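Local coordinates for structural protein VP1 (Trichodysplasia spinulosa-associated polyomavirus, PDB 4U60), which forms the pentameric building blocks of the viral capsid and engages sialylated glycolipids such as GM1 on its outer surface, at the interface of chains A and B. Residues are numbered along the deposited sequence; one frame, centred on the assembly and turned at random. Chains: chain A/B, Structural protein VP1.

Contact 1: the interface of chains A and B. Residues chain A 109-110; chain B 51-52, 58, 148, 151.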
loop_
_atom_site.group_PDB
_atom_site.type_symbol
_atom_site.label_atom_id
_atom_site.label_comp_id
_atom_site.label_asym_id
_atom_site.label_seq_id
_atom_site.Cartn_x
_atom_site.Cartn_y
_atom_site.Cartn_z
ATOM N N HIS A 109 24.090 -3.640 14.553
ATOM C CA HIS A 109 25.481 -3.710 15.039
ATOM C C HIS A 109 26.168 -5.031 14.740
ATOM O O HIS A 109 27.305 -5.218 15.189
ATOM C CB HIS A 109 25.578 -3.418 16.542
ATOM C CG HIS A 109 24.755 -4.324 17.387
ATOM N ND1 HIS A 109 25.146 -5.603 17.719
ATOM C CD2 HIS A 109 23.545 -4.136 17.960
ATOM C CE1 HIS A 109 24.194 -6.172 18.441
ATOM N NE2 HIS A 109 23.218 -5.300 18.609
ATOM N N MET A 110 25.510 -5.916 13.990
ATOM C CA MET A 110 26.158 -7.162 13.566
ATOM C C MET A 110 27.312 -6.850 12.615
ATOM O O MET A 110 27.408 -5.755 12.068
ATOM C CB MET A 110 25.146 -8.126 12.937
ATOM C CG MET A 110 24.190 -8.683 13.978
ATOM S SD MET A 110 23.050 -9.913 13.353
ATOM C CE MET A 110 22.195 -9.003 12.107
ATOM N N VAL B 51 29.501 -1.109 15.048
ATOM C CA VAL B 51 29.348 -2.284 14.212
ATOM C C VAL B 51 30.432 -3.290 14.558
ATOM O O VAL B 51 31.622 -2.956 14.562
ATOM C CB VAL B 51 29.384 -1.897 12.722
ATOM C CG1 VAL B 51 29.402 -3.145 11.819
ATOM C CG2 VAL B 51 28.200 -1.000 12.382
ATOM N N ALA B 52 30.027 -4.519 14.848
ATOM C CA ALA B 52 30.972 -5.592 15.185
ATOM C C ALA B 52 32.049 -5.835 14.130
ATOM O O ALA B 52 31.763 -5.851 12.928
ATOM C CB ALA B 52 30.213 -6.877 15.452
ATOM N N ASP B 58 30.998 -9.378 18.731
ATOM C CA ASP B 58 29.824 -8.520 18.650
ATOM C C ASP B 58 29.358 -8.143 20.053
ATOM O O ASP B 58 28.736 -8.932 20.740
ATOM C CB ASP B 58 28.743 -9.279 17.862
ATOM C CG ASP B 58 27.531 -8.428 17.500
ATOM O OD1 ASP B 58 27.387 -7.284 17.969
ATOM O OD2 ASP B 58 26.710 -8.946 16.691
ATOM N N ASN B 148 22.273 -13.210 16.183
ATOM C CA ASN B 148 23.621 -13.616 16.489
ATOM C C ASN B 148 23.686 -14.166 17.902
ATOM O O ASN B 148 23.654 -13.405 18.866
ATOM C CB ASN B 148 24.597 -12.455 16.386
ATOM C CG ASN B 148 26.038 -12.890 16.676
ATOM O OD1 ASN B 148 26.347 -14.098 16.764
ATOM N ND2 ASN B 148 26.925 -11.926 16.837
ATOM N N THR B 151 26.147 -12.585 20.695
ATOM C CA THR B 151 26.104 -11.180 21.127
ATOM C C THR B 151 26.396 -11.069 22.626
ATOM O O THR B 151 25.797 -11.760 23.433
ATOM C CB THR B 151 24.747 -10.527 20.818
ATOM O OG1 THR B 151 24.401 -10.795 19.459
ATOM C CG2 THR B 151 24.818 -9.020 20.992
#

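Contact 2: the interface of chains A and B. Residues chain A 103-104, 219; chain B 68, 130, 188-189, 191-192.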
loop_
_atom_site.group_PDB
_atom_site.type_symbol
_atom_site.label_atom_id
_atom_site.label_comp_id
_atom_site.label_asym_id
_atom_site.label_seq_id
_atom_site.Cartn_x
_atom_site.Cartn_y
_atom_site.Cartn_z
ATOM N N SER A 103 11.196 -8.973 15.773
ATOM C CA SER A 103 11.992 -7.952 16.456
ATOM C C SER A 103 13.504 -8.186 16.374
ATOM O O SER A 103 14.274 -7.240 16.527
ATOM C CB SER A 103 11.563 -7.814 17.912
ATOM O OG SER A 103 11.916 -8.963 18.624
ATOM N N SER A 104 13.935 -9.428 16.135
ATOM C CA SER A 104 15.369 -9.699 15.943
ATOM C C SER A 104 15.971 -8.945 14.761
ATOM O O SER A 104 17.195 -8.825 14.669
ATOM C CB SER A 104 15.641 -11.213 15.810
ATOM O OG SER A 104 15.225 -11.708 14.539
ATOM N N PHE A 219 3.227 -8.900 13.233
ATOM C CA PHE A 219 3.048 -9.976 14.196
ATOM C C PHE A 219 1.959 -9.582 15.189
ATOM O O PHE A 219 1.927 -8.464 15.664
ATOM C CB PHE A 219 4.362 -10.341 14.896
ATOM C CG PHE A 219 5.059 -9.182 15.580
ATOM C CD1 PHE A 219 5.823 -8.270 14.845
ATOM C CD2 PHE A 219 4.962 -8.998 16.962
ATOM C CE1 PHE A 219 6.470 -7.227 15.474
ATOM C CE2 PHE A 219 5.590 -7.944 17.589
ATOM C CZ PHE A 219 6.351 -7.062 16.857
ATOM N N TYR B 68 12.243 -2.677 25.295
ATOM C CA TYR B 68 10.802 -2.481 25.463
ATOM C C TYR B 68 10.499 -1.490 26.574
ATOM O O TYR B 68 11.172 -1.457 27.624
ATOM C CB TYR B 68 10.082 -3.803 25.733
ATOM C CG TYR B 68 10.102 -4.735 24.549
ATOM C CD1 TYR B 68 9.260 -4.519 23.474
ATOM C CD2 TYR B 68 10.969 -5.820 24.486
ATOM C CE1 TYR B 68 9.278 -5.338 22.363
ATOM C CE2 TYR B 68 11.005 -6.654 23.378
ATOM C CZ TYR B 68 10.153 -6.410 22.310
ATOM O OH TYR B 68 10.145 -7.219 21.189
ATOM N N PHE B 130 9.811 0.292 13.739
ATOM C CA PHE B 130 9.350 -0.878 14.482
ATOM C C PHE B 130 8.336 -0.368 15.468
ATOM O O PHE B 130 8.644 0.496 16.271
ATOM C CB PHE B 130 10.527 -1.536 15.202
ATOM C CG PHE B 130 10.145 -2.679 16.105
ATOM C CD1 PHE B 130 9.725 -3.894 15.578
ATOM C CD2 PHE B 130 10.204 -2.549 17.465
ATOM C CE1 PHE B 130 9.401 -4.962 16.412
ATOM C CE2 PHE B 130 9.881 -3.610 18.310
ATOM C CZ PHE B 130 9.497 -4.822 17.783
ATOM N N VAL B 188 14.957 -5.352 22.306
ATOM C CA VAL B 188 14.016 -5.840 21.295
ATOM C C VAL B 188 14.724 -6.750 20.291
ATOM O O VAL B 188 14.092 -7.663 19.758
ATOM C CB VAL B 188 13.164 -4.734 20.615
ATOM C CG1 VAL B 188 12.455 -3.902 21.679
ATOM C CG2 VAL B 188 14.003 -3.860 19.692
ATOM N N GLU B 189 16.034 -6.587 20.098
ATOM C CA GLU B 189 16.778 -7.399 19.150
ATOM C C GLU B 189 16.813 -8.880 19.515
ATOM O O GLU B 189 17.127 -9.714 18.674
ATOM C CB GLU B 189 18.225 -6.885 19.023
ATOM C CG GLU B 189 19.136 -7.124 20.248
ATOM C CD GLU B 189 20.564 -6.697 19.985
ATOM O OE1 GLU B 189 20.735 -5.594 19.434
ATOM O OE2 GLU B 189 21.512 -7.439 20.335
ATOM N N TRP B 191 14.438 -10.319 22.159
ATOM C CA TRP B 191 13.210 -10.782 22.819
ATOM C C TRP B 191 12.022 -10.367 21.974
ATOM O O TRP B 191 11.939 -9.205 21.574
ATOM C CB TRP B 191 13.027 -10.159 24.206
ATOM C CG TRP B 191 14.012 -10.561 25.241
ATOM C CD1 TRP B 191 14.978 -9.770 25.780
ATOM C CD2 TRP B 191 14.137 -11.838 25.882
ATOM N NE1 TRP B 191 15.685 -10.452 26.731
ATOM C CE2 TRP B 191 15.186 -11.720 26.825
ATOM C CE3 TRP B 191 13.446 -13.064 25.777
ATOM C CZ2 TRP B 191 15.577 -12.770 27.643
ATOM C CZ3 TRP B 191 13.829 -14.098 26.607
ATOM C CH2 TRP B 191 14.893 -13.942 27.527
ATOM N N CYS B 192 11.119 -11.320 21.722
ATOM C CA CYS B 192 9.865 -11.074 20.994
ATOM C C CYS B 192 8.691 -11.664 21.795
ATOM O O CYS B 192 8.879 -12.484 22.689
ATOM C CB CYS B 192 9.929 -11.681 19.590
ATOM S SG CYS B 192 10.141 -13.456 19.569
HETATM O O HOH W 1 19.055 -9.824 16.558
#

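Contact 3: the interface of chains A and B. Residues chain A 100, 266; chain B 143, 145, 171-172, 192, 195.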
loop_
_atom_site.group_PDB
_atom_site.type_symbol
_atom_site.label_atom_id
_atom_site.label_comp_id
_atom_site.label_asym_id
_atom_site.label_seq_id
_atom_site.Cartn_x
_atom_site.Cartn_y
_atom_site.Cartn_z
ATOM N N VAL A 100 7.730 -15.654 14.069
ATOM C CA VAL A 100 8.311 -15.435 15.377
ATOM C C VAL A 100 9.654 -14.731 15.195
ATOM O O VAL A 100 10.377 -15.003 14.233
ATOM C CB VAL A 100 8.493 -16.777 16.108
ATOM C CG1 VAL A 100 9.139 -16.580 17.472
ATOM C CG2 VAL A 100 7.135 -17.472 16.238
ATOM N N PRO A 266 11.282 -18.495 12.303
ATOM C CA PRO A 266 10.361 -19.592 12.592
ATOM C C PRO A 266 8.917 -19.133 12.469
ATOM O O PRO A 266 8.626 -17.925 12.511
ATOM C CB PRO A 266 10.675 -19.963 14.049
ATOM C CG PRO A 266 11.548 -18.913 14.590
ATOM C CD PRO A 266 11.890 -17.933 13.517
ATOM N N GLN B 143 9.758 -14.669 24.131
ATOM C CA GLN B 143 10.587 -15.724 23.586
ATOM C C GLN B 143 11.907 -15.096 23.157
ATOM O O GLN B 143 11.907 -14.053 22.514
ATOM C CB GLN B 143 9.869 -16.338 22.381
ATOM C CG GLN B 143 10.725 -17.273 21.521
ATOM C CD GLN B 143 11.106 -18.538 22.244
ATOM O OE1 GLN B 143 10.245 -19.239 22.786
ATOM N NE2 GLN B 143 12.399 -18.849 22.254
ATOM N N LEU B 145 15.034 -14.813 20.773
ATOM C CA LEU B 145 15.460 -15.155 19.406
ATOM C C LEU B 145 16.344 -14.029 18.903
ATOM O O LEU B 145 15.968 -12.888 18.955
ATOM C CB LEU B 145 14.278 -15.402 18.454
ATOM C CG LEU B 145 14.662 -15.963 17.066
ATOM C CD1 LEU B 145 13.522 -16.783 16.471
ATOM C CD2 LEU B 145 15.103 -14.913 16.051
ATOM N N GLY B 171 17.287 -19.625 16.071
ATOM C CA GLY B 171 15.931 -20.078 15.763
ATOM C C GLY B 171 15.119 -19.968 17.040
ATOM O O GLY B 171 15.488 -19.250 17.956
ATOM N N LEU B 172 14.013 -20.701 17.083
ATOM C CA LEU B 172 13.141 -20.758 18.254
ATOM C C LEU B 172 13.546 -21.960 19.102
ATOM O O LEU B 172 13.343 -23.111 18.717
ATOM C CB LEU B 172 11.675 -20.863 17.799
ATOM C CG LEU B 172 10.609 -20.540 18.855
ATOM C CD1 LEU B 172 9.245 -20.493 18.175
ATOM C CD2 LEU B 172 10.614 -21.548 20.000
ATOM N N CYS B 192 11.119 -11.320 21.722
ATOM C CA CYS B 192 9.865 -11.074 20.994
ATOM C C CYS B 192 8.691 -11.664 21.795
ATOM O O CYS B 192 8.879 -12.484 22.689
ATOM C CB CYS B 192 9.929 -11.681 19.590
ATOM S SG CYS B 192 10.141 -13.456 19.569
ATOM N N PRO B 195 4.364 -16.477 21.061
ATOM C CA PRO B 195 3.019 -16.778 20.562
ATOM C C PRO B 195 2.388 -18.035 21.193
ATOM O O PRO B 195 1.185 -18.227 21.055
ATOM C CB PRO B 195 3.255 -17.003 19.059
ATOM C CG PRO B 195 4.615 -17.586 18.994
ATOM C CD PRO B 195 5.398 -16.818 20.061
#

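Contact 1: the interface of chains A and B
A:His109 ND1 donates across the interface to B:Asp58 OD1 at 2.8 Å, reaching the syn lone pair of that oxygen with a moderately bent bond. The acceptor lies close to the ring plane, at the edge of the imidazole, while ring and carboxylate planes are turned 73° apart. With CG of A:His109 set between its backbone N and carbonyl carbon (chi1 57°), the ring is carried toward the carboxylate. B:Asn148 ND2 bonds to the other oxygen, B:Asp58 OD2, at 3.0 Å, on the anti side but tilted 22° from the carboxylate plane; the two bonds together should restrain its rotation. The negative charge of B:Asp58 could favour a protonated A:His109. Beside this pair, the backbone N of B:Ala52 donates a nearly straight 2.8 Å bond to A:His109 O, arriving above the carbonyl plane. Apolar contact is slight: B:Thr151 CG2 meets A:His109 CE1 at 3.9 Å. The A:Met110 side chain runs past the carboxylate at a slant, A:Met110 CG 3.7 Å from B:Asp58 OD2. B:Thr151 OG1 in turn bonds to B:Asn148 O, linking the neighbours of the carboxylate. A:His109, B:Val51, B:Ala52 and B:Asp58 also belong to glycan pockets of VP1, and these bonds tie together loops of adjacent subunits that probably shape the surface where glycan binds.

Contact 2: the interface of chains A and B
A:Ser103 is the plug of the tight side, its hydroxyl facing two backbone carbonyls of chain B. A:Ser103 OG donates to B:Val188 O at 2.8 Å, in the carbonyl plane, and to B:Trp191 O at 3.0 Å, from above the plane; its one proton must be shared between the two oxygens or alternate between them. B:Tyr68 OH reaches B:Trp191 O at 2.7 Å from the opposite face, so this oxygen takes hydrogen bonds from both chains. The phenol is itself steadied by B:Val188 CG1, over the centre of its ring. A:Ser103 CB also packs, meeting B:Phe130 CZ at 3.6 Å. The phenyl groups of A:Phe219, from strand 216-220, and B:Phe130 meet rim against rim, in planes only about 18° apart, although the side chains run at about a right angle; A:Phe219 CZ is 3.7 Å from B:Phe130 CE1. With CG anti to the backbone N (chi1 175°), B:Phe130 directs its ring end at both residues. On the looser, wetter side a water, 2.8 Å from A:Ser104 O, stands between that oxygen and B:Glu189 O in place of a direct polar bond. In the seam between neighbouring VP1 subunits, the short 3-10 helix 102-105 of one jelly-roll subunit thus seats against strands 129-136 and 191-193 of the next.

Contact 3: the interface of chains A and B
A:Val100 and B:Leu172 meet at the apolar centre, their side chains nearly perpendicular. B:Leu172 CD1 approaches both methyls of the valine and lies 4.0 Å from A:Val100 CG1. The two branches of A:Val100 then part company. A chi1 of 178° swings CG1 opposite the amide nitrogen, toward the sulfur, with A:Val100 CG1 3.9 Å from B:Cys192 SG, whereas A:Val100 CG2 touches the ring of B:Pro195, whose CG is 3.7 Å away. The valine is thus wedged among a leucine, a thiol and a proline of the neighbouring subunit. Farther along, A:Pro266 slants across B:Leu172 and presses on its root, with A:Pro266 CG 3.8 Å from B:Leu172 CB. The same ring carbon meets B:Leu145 end-on. B:Leu172 therefore serves both residues of chain A. The backbone of B:Gly171 borders the proline at longer range. Toward the polar rim stands B:Gln143, in strand 141-144; its aliphatic CG, not its amide, faces the valine, at 4.4 Å from A:Val100 CG1. Its backbone O accepts a weak hydrogen bond from B:Cys192 SG at 3.5 Å, which may help to orient the sulfur. This apolar patch of the intersubunit seam probably adds to cohesion of the pentamer. At the proline end, A:Pro266 CG and B:Leu145 CD1 come together at 3.5 Å, closer than usual for two carbons, with A:Pro266 CD just behind at 3.6 Å from the same methyl.

The contacts follow one seam between neighbouring copies in the five-membered VP1 assembly. Contacts 2 and 3 adjoin, the centres of their C-alpha atoms about 10 Å apart, and share B:Cys192 of strand 191-193; contact 1 lies about 16 Å from contact 2 and 19 Å from contact 3. On chain A, residues 100, 103-104 and 109-110 follow one another closely, so a single stretch after strand 86-99 takes part in all three. The seam changes from polar loop bonds beside the glycan pockets, through mixed packing, to apolar contact, which may couple subunit cohesion to the glycan-binding surface.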